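Local coordinates for protein guanosine-3',5'-bis(diphosphate) 3'-pyrophosphohydrolase MESH1 (Drosophila melanogaster, PDB 3NQW) that hydrolyses the alarmone ppGpp to GDP and diphosphate with the help of manganese and takes part in the fly's response to starvation, at residues Ala7-Tyr15 against Glu73-Pro81. Numbering follows the deposited sequence.
Sequences AKFMECLQY and EDVEKLFGP
Asp74 meets the hydroxyl end of Tyr15 where helices 7-15 and 73-79, running nearly antiparallel (153°) with axes 11.3 Å apart, begin to touch. Tyr15 OH lies 3.7 Å from Asp74 CB, a packing contact, while the carboxylate reaches back through OD1 to a weak hydrogen bond with Ser71. Leu78 follows one turn later. Its CD1 sits over a face of the Tyr15 ring, 4.4 Å from CE2, and its CD2 lies near Glu11 OE2. Close to the C-terminal end of the helix, Leu78 O accepts a hydrogen bond from Lys8 NZ (2.7 Å) that lies in the carbonyl plane at a C=O...N angle of 156°. A bend at chi2 (-58°) brings the lysine chain round to this oxygen, and Lys8 NZ also makes a salt bridge 2.7 Å from Glu11 OE1, whose syn lone pair takes the hydrogen bond. Phe79 is the knob of the interface, set in a hole formed by Lys8, Glu11, Cys12 and Tyr15. Cys12 SG stands over one ring face, 4.5 Å from the centroid of the Phe79 ring, and Cys12 CB packs 3.6 Å from Phe79 CE2. Tyr15 CD1 meets the ring edge at CE1, and Leu78 CB covers a face from within its own helix. An alanine in place of Phe79 would probably leave this hole unfilled and deprive Cys12 of its aromatic partner. Leu61, next to the manganese-binding positions His62 and Asp63, the latter a ligand here, touches both Cys12 and Phe79. The contact joins helix 7-19 to helix 72-79 as packing away from the metal, the Cys12 side chain being about 14 Å from the manganese ion. Chemically, it pairs a buried aromatic knob, with a sulfur over its face, with a partly exposed polar margin, where the lysine charge is shared between a carboxylate and a helix-end carbonyl whose partial negative charge probably strengthens the grip.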
ATOM      1  N   ALA A   7       5.072 -13.743   1.575  1.00 51.31           N
ATOM      2  CA  ALA A   7       4.274 -13.401   2.757  1.00 48.89           C
ATOM      3  C   ALA A   7       5.001 -12.312   3.538  1.00 48.05           C
ATOM      4  O   ALA A   7       4.394 -11.571   4.316  1.00 49.09           O
ATOM      5  CB  ALA A   7       4.079 -14.622   3.619  1.00 46.25           C
ATOM      6  N   LYS A   8       6.307 -12.217   3.318  1.00 47.68           N
ATOM      7  CA  LYS A   8       7.107 -11.205   3.979  1.00 48.25           C
ATOM      8  C   LYS A   8       6.908  -9.831   3.348  1.00 49.63           C
ATOM      9  O   LYS A   8       6.768  -8.831   4.060  1.00 49.91           O
ATOM     10  CB  LYS A   8       8.576 -11.611   3.948  1.00 47.42           C
ATOM     11  CG  LYS A   8       8.930 -12.531   5.105  1.00 45.97           C
ATOM     12  CD  LYS A   8       8.603 -11.805   6.389  1.00 46.21           C
ATOM     13  CE  LYS A   8       8.869 -12.607   7.628  1.00 44.51           C
ATOM     14  NZ  LYS A   8       8.557 -11.762   8.813  1.00 43.77           N
ATOM     15  N   PHE A   9       6.888  -9.785   2.015  1.00 50.19           N
ATOM     16  CA  PHE A   9       6.677  -8.531   1.299  1.00 49.49           C
ATOM     17  C   PHE A   9       5.297  -7.959   1.630  1.00 49.24           C
ATOM     18  O   PHE A   9       5.071  -6.752   1.596  1.00 48.82           O
ATOM     19  CB  PHE A   9       6.791  -8.759  -0.200  1.00 47.90           C
ATOM     20  CG  PHE A   9       6.519  -7.531  -1.007  1.00 51.24           C
ATOM     21  CD1 PHE A   9       5.278  -7.332  -1.607  1.00 52.19           C
ATOM     22  CD2 PHE A   9       7.516  -6.585  -1.202  1.00 51.15           C
ATOM     23  CE1 PHE A   9       5.035  -6.205  -2.406  1.00 52.08           C
ATOM     24  CE2 PHE A   9       7.287  -5.453  -1.998  1.00 52.01           C
ATOM     25  CZ  PHE A   9       6.042  -5.262  -2.605  1.00 51.57           C
ATOM     26  N   MET A  10       4.376  -8.838   1.975  1.00 49.46           N
ATOM     27  CA  MET A  10       3.050  -8.398   2.287  1.00 50.62           C
ATOM     28  C   MET A  10       2.993  -7.896   3.721  1.00 52.52           C
ATOM     29  O   MET A  10       2.306  -6.907   4.024  1.00 50.68           O
ATOM     30  CB  MET A  10       2.085  -9.547   2.022  1.00 51.94           C
ATOM     31  CG  MET A  10       2.019  -9.947   0.514  1.00 52.06           C
ATOM     32  SD  MET A  10       1.637  -8.562  -0.644  1.00 53.57           S
ATOM     33  CE  MET A  10      -0.008  -8.063  -0.133  1.00 52.38           C
ATOM     34  N   GLU A  11       3.735  -8.565   4.603  1.00 53.64           N
ATOM     35  CA  GLU A  11       3.805  -8.169   6.012  1.00 52.89           C
ATOM     36  C   GLU A  11       4.583  -6.853   6.112  1.00 51.93           C
ATOM     37  O   GLU A  11       4.403  -6.061   7.048  1.00 50.98           O
ATOM     38  CB  GLU A  11       4.519  -9.240   6.820  1.00 54.99           C
ATOM     39  CG  GLU A  11       4.365  -9.009   8.289  1.00 58.63           C
ATOM     40  CD  GLU A  11       5.285  -9.875   9.094  1.00 61.32           C
ATOM     41  OE1 GLU A  11       6.416 -10.145   8.634  1.00 63.70           O
ATOM     42  OE2 GLU A  11       4.885 -10.276  10.200  1.00 64.73           O
ATOM     43  N   CYS A  12       5.463  -6.647   5.136  1.00 50.13           N
ATOM     44  CA  CYS A  12       6.242  -5.438   5.078  1.00 49.53           C
ATOM     45  C   CYS A  12       5.382  -4.307   4.518  1.00 50.94           C
ATOM     46  O   CYS A  12       5.440  -3.167   4.992  1.00 51.54           O
ATOM     47  CB  CYS A  12       7.470  -5.640   4.205  1.00 46.87           C
ATOM     48  SG  CYS A  12       8.423  -4.122   4.014  1.00 51.12           S
ATOM     49  N   LEU A  13       4.590  -4.624   3.497  1.00 51.34           N
ATOM     50  CA  LEU A  13       3.693  -3.651   2.869  1.00 50.90           C
ATOM     51  C   LEU A  13       2.718  -3.189   3.937  1.00 51.32           C
ATOM     52  O   LEU A  13       2.427  -2.002   4.076  1.00 49.36           O
ATOM     53  CB  LEU A  13       2.892  -4.311   1.745  1.00 51.39           C
ATOM     54  CG  LEU A  13       2.338  -3.462   0.597  1.00 50.35           C
ATOM     55  CD1 LEU A  13       0.982  -4.014   0.203  1.00 48.55           C
ATOM     56  CD2 LEU A  13       2.234  -2.013   1.005  1.00 50.70           C
ATOM     57  N   GLN A  14       2.214  -4.169   4.679  1.00 51.30           N
ATOM     58  CA  GLN A  14       1.265  -3.948   5.757  1.00 51.41           C
ATOM     59  C   GLN A  14       1.905  -3.105   6.846  1.00 51.67           C
ATOM     60  O   GLN A  14       1.307  -2.162   7.360  1.00 51.37           O
ATOM     61  CB  GLN A  14       0.840  -5.295   6.335  1.00 51.01           C
ATOM     62  CG  GLN A  14      -0.295  -5.221   7.346  1.00 54.44           C
ATOM     63  CD  GLN A  14      -0.815  -6.608   7.742  1.00 56.44           C
ATOM     64  OE1 GLN A  14      -0.263  -7.280   8.627  1.00 55.40           O
ATOM     65  NE2 GLN A  14      -1.871  -7.050   7.062  1.00 57.00           N
ATOM     66  N   TYR A  15       3.139  -3.448   7.186  1.00 52.28           N
ATOM     67  CA  TYR A  15       3.850  -2.730   8.224  1.00 52.04           C
ATOM     68  C   TYR A  15       4.107  -1.272   7.823  1.00 49.05           C
ATOM     69  O   TYR A  15       3.863  -0.353   8.601  1.00 46.02           O
ATOM     70  CB  TYR A  15       5.152  -3.457   8.529  1.00 55.03           C
ATOM     71  CG  TYR A  15       5.934  -2.829   9.640  1.00 59.55           C
ATOM     72  CD1 TYR A  15       7.206  -2.314   9.408  1.00 60.52           C
ATOM     73  CD2 TYR A  15       5.414  -2.759  10.929  1.00 60.97           C
ATOM     74  CE1 TYR A  15       7.944  -1.750  10.430  1.00 62.56           C
ATOM     75  CE2 TYR A  15       6.148  -2.195  11.958  1.00 63.29           C
ATOM     76  CZ  TYR A  15       7.412  -1.693  11.700  1.00 63.58           C
ATOM     77  OH  TYR A  15       8.149  -1.128  12.714  1.00 66.65           O
ATOM     78  N   GLU A  73      15.875  -2.403  14.681  1.00 72.37           N
ATOM     79  CA  GLU A  73      15.703  -3.686  15.361  1.00 73.39           C
ATOM     80  C   GLU A  73      14.365  -4.309  14.965  1.00 73.67           C
ATOM     81  O   GLU A  73      14.258  -5.526  14.841  1.00 74.26           O
ATOM     82  CB  GLU A  73      15.765  -3.495  16.884  1.00 74.41           C
ATOM     83  CG  GLU A  73      15.376  -4.722  17.704  1.00 76.41           C
ATOM     84  CD  GLU A  73      14.773  -4.360  19.068  1.00 79.74           C
ATOM     85  OE1 GLU A  73      14.225  -5.260  19.743  1.00 80.62           O
ATOM     86  OE2 GLU A  73      14.840  -3.179  19.477  1.00 80.88           O
ATOM     87  N   ASP A  74      13.347  -3.471  14.766  1.00 72.73           N
ATOM     88  CA  ASP A  74      12.018  -3.938  14.370  1.00 70.67           C
ATOM     89  C   ASP A  74      12.089  -4.503  12.962  1.00 69.79           C
ATOM     90  O   ASP A  74      11.519  -5.551  12.674  1.00 69.63           O
ATOM     91  CB  ASP A  74      11.011  -2.788  14.388  1.00 71.25           C
ATOM     92  CG  ASP A  74      10.930  -2.095  15.736  1.00 73.27           C
ATOM     93  OD1 ASP A  74      11.630  -2.514  16.679  1.00 74.00           O
ATOM     94  OD2 ASP A  74      10.160  -1.121  15.854  1.00 73.39           O
ATOM     95  N   VAL A  75      12.784  -3.794  12.084  1.00 69.21           N
ATOM     96  CA  VAL A  75      12.928  -4.226  10.705  1.00 69.43           C
ATOM     97  C   VAL A  75      13.817  -5.449  10.638  1.00 70.93           C
ATOM     98  O   VAL A  75      13.590  -6.360   9.839  1.00 70.45           O
ATOM     99  CB  VAL A  75      13.573  -3.136   9.854  1.00 68.74           C
ATOM    100  CG1 VAL A  75      13.434  -3.483   8.393  1.00 67.82           C
ATOM    101  CG2 VAL A  75      12.950  -1.789  10.170  1.00 68.01           C
ATOM    102  N   GLU A  76      14.854  -5.439  11.469  1.00 73.78           N
ATOM    103  CA  GLU A  76      15.805  -6.543  11.563  1.00 74.51           C
ATOM    104  C   GLU A  76      15.060  -7.759  12.109  1.00 73.24           C
ATOM    105  O   GLU A  76      15.164  -8.857  11.570  1.00 72.73           O
ATOM    106  CB  GLU A  76      16.949  -6.156  12.511  1.00 77.14           C
ATOM    107  CG  GLU A  76      17.787  -7.334  13.015  1.00 82.55           C
ATOM    108  CD  GLU A  76      18.591  -8.026  11.917  1.00 84.61           C
ATOM    109  OE1 GLU A  76      19.066  -9.160  12.155  1.00 84.98           O
ATOM    110  OE2 GLU A  76      18.755  -7.433  10.828  1.00 85.92           O
ATOM    111  N   LYS A  77      14.298  -7.534  13.177  1.00 72.43           N
ATOM    112  CA  LYS A  77      13.524  -8.576  13.838  1.00 72.19           C
ATOM    113  C   LYS A  77      12.466  -9.193  12.936  1.00 72.87           C
ATOM    114  O   LYS A  77      12.230 -10.402  12.977  1.00 74.77           O
ATOM    115  CB  LYS A  77      12.838  -8.000  15.074  1.00 70.30           C
ATOM    116  CG  LYS A  77      11.976  -8.986  15.835  1.00 70.92           C
ATOM    117  CD  LYS A  77      10.981  -8.266  16.754  1.00 71.87           C
ATOM    118  CE  LYS A  77      10.005  -7.414  15.933  1.00 73.12           C
ATOM    119  NZ  LYS A  77       9.068  -6.586  16.731  1.00 71.15           N
ATOM    120  N   LEU A  78      11.842  -8.350  12.118  1.00 72.26           N
ATOM    121  CA  LEU A  78      10.772  -8.751  11.206  1.00 68.99           C
ATOM    122  C   LEU A  78      11.179  -9.168   9.798  1.00 69.79           C
ATOM    123  O   LEU A  78      10.564 -10.068   9.228  1.00 71.34           O
ATOM    124  CB  LEU A  78       9.764  -7.609  11.088  1.00 65.23           C
ATOM    125  CG  LEU A  78       8.893  -7.381  12.307  1.00 62.65           C
ATOM    126  CD1 LEU A  78       8.230  -6.014  12.269  1.00 61.03           C
ATOM    127  CD2 LEU A  78       7.866  -8.485  12.329  1.00 63.36           C
ATOM    128  N   PHE A  79      12.203  -8.526   9.240  1.00 69.67           N
ATOM    129  CA  PHE A  79      12.612  -8.821   7.874  1.00 68.73           C
ATOM    130  C   PHE A  79      14.059  -9.210   7.624  1.00 69.10           C
ATOM    131  O   PHE A  79      14.398  -9.609   6.510  1.00 68.81           O
ATOM    132  CB  PHE A  79      12.246  -7.633   6.992  1.00 68.47           C
ATOM    133  CG  PHE A  79      10.866  -7.125   7.236  1.00 67.10           C
ATOM    134  CD1 PHE A  79      10.661  -5.913   7.888  1.00 67.05           C
ATOM    135  CD2 PHE A  79       9.766  -7.898   6.883  1.00 66.91           C
ATOM    136  CE1 PHE A  79       9.373  -5.477   8.191  1.00 67.52           C
ATOM    137  CE2 PHE A  79       8.475  -7.476   7.180  1.00 66.64           C
ATOM    138  CZ  PHE A  79       8.280  -6.262   7.838  1.00 67.56           C
ATOM    139  N   GLY A  80      14.918  -9.068   8.628  1.00 69.44           N
ATOM    140  CA  GLY A  80      16.308  -9.466   8.461  1.00 69.38           C
ATOM    141  C   GLY A  80      17.343  -8.414   8.111  1.00 69.55           C
ATOM    142  O   GLY A  80      16.997  -7.299   7.729  1.00 69.47           O
ATOM    143  N   PRO A  81      18.641  -8.751   8.229  1.00 70.14           N
ATOM    144  CA  PRO A  81      19.726  -7.816   7.920  1.00 69.87           C
ATOM    145  C   PRO A  81      19.623  -7.380   6.485  1.00 70.24           C
ATOM    146  O   PRO A  81      19.848  -6.224   6.159  1.00 72.46           O
ATOM    147  CB  PRO A  81      20.983  -8.642   8.157  1.00 69.41           C
ATOM    148  CG  PRO A  81      20.555  -9.614   9.192  1.00 69.51           C
ATOM    149  CD  PRO A  81      19.193 -10.035   8.684  1.00 69.47           C
TER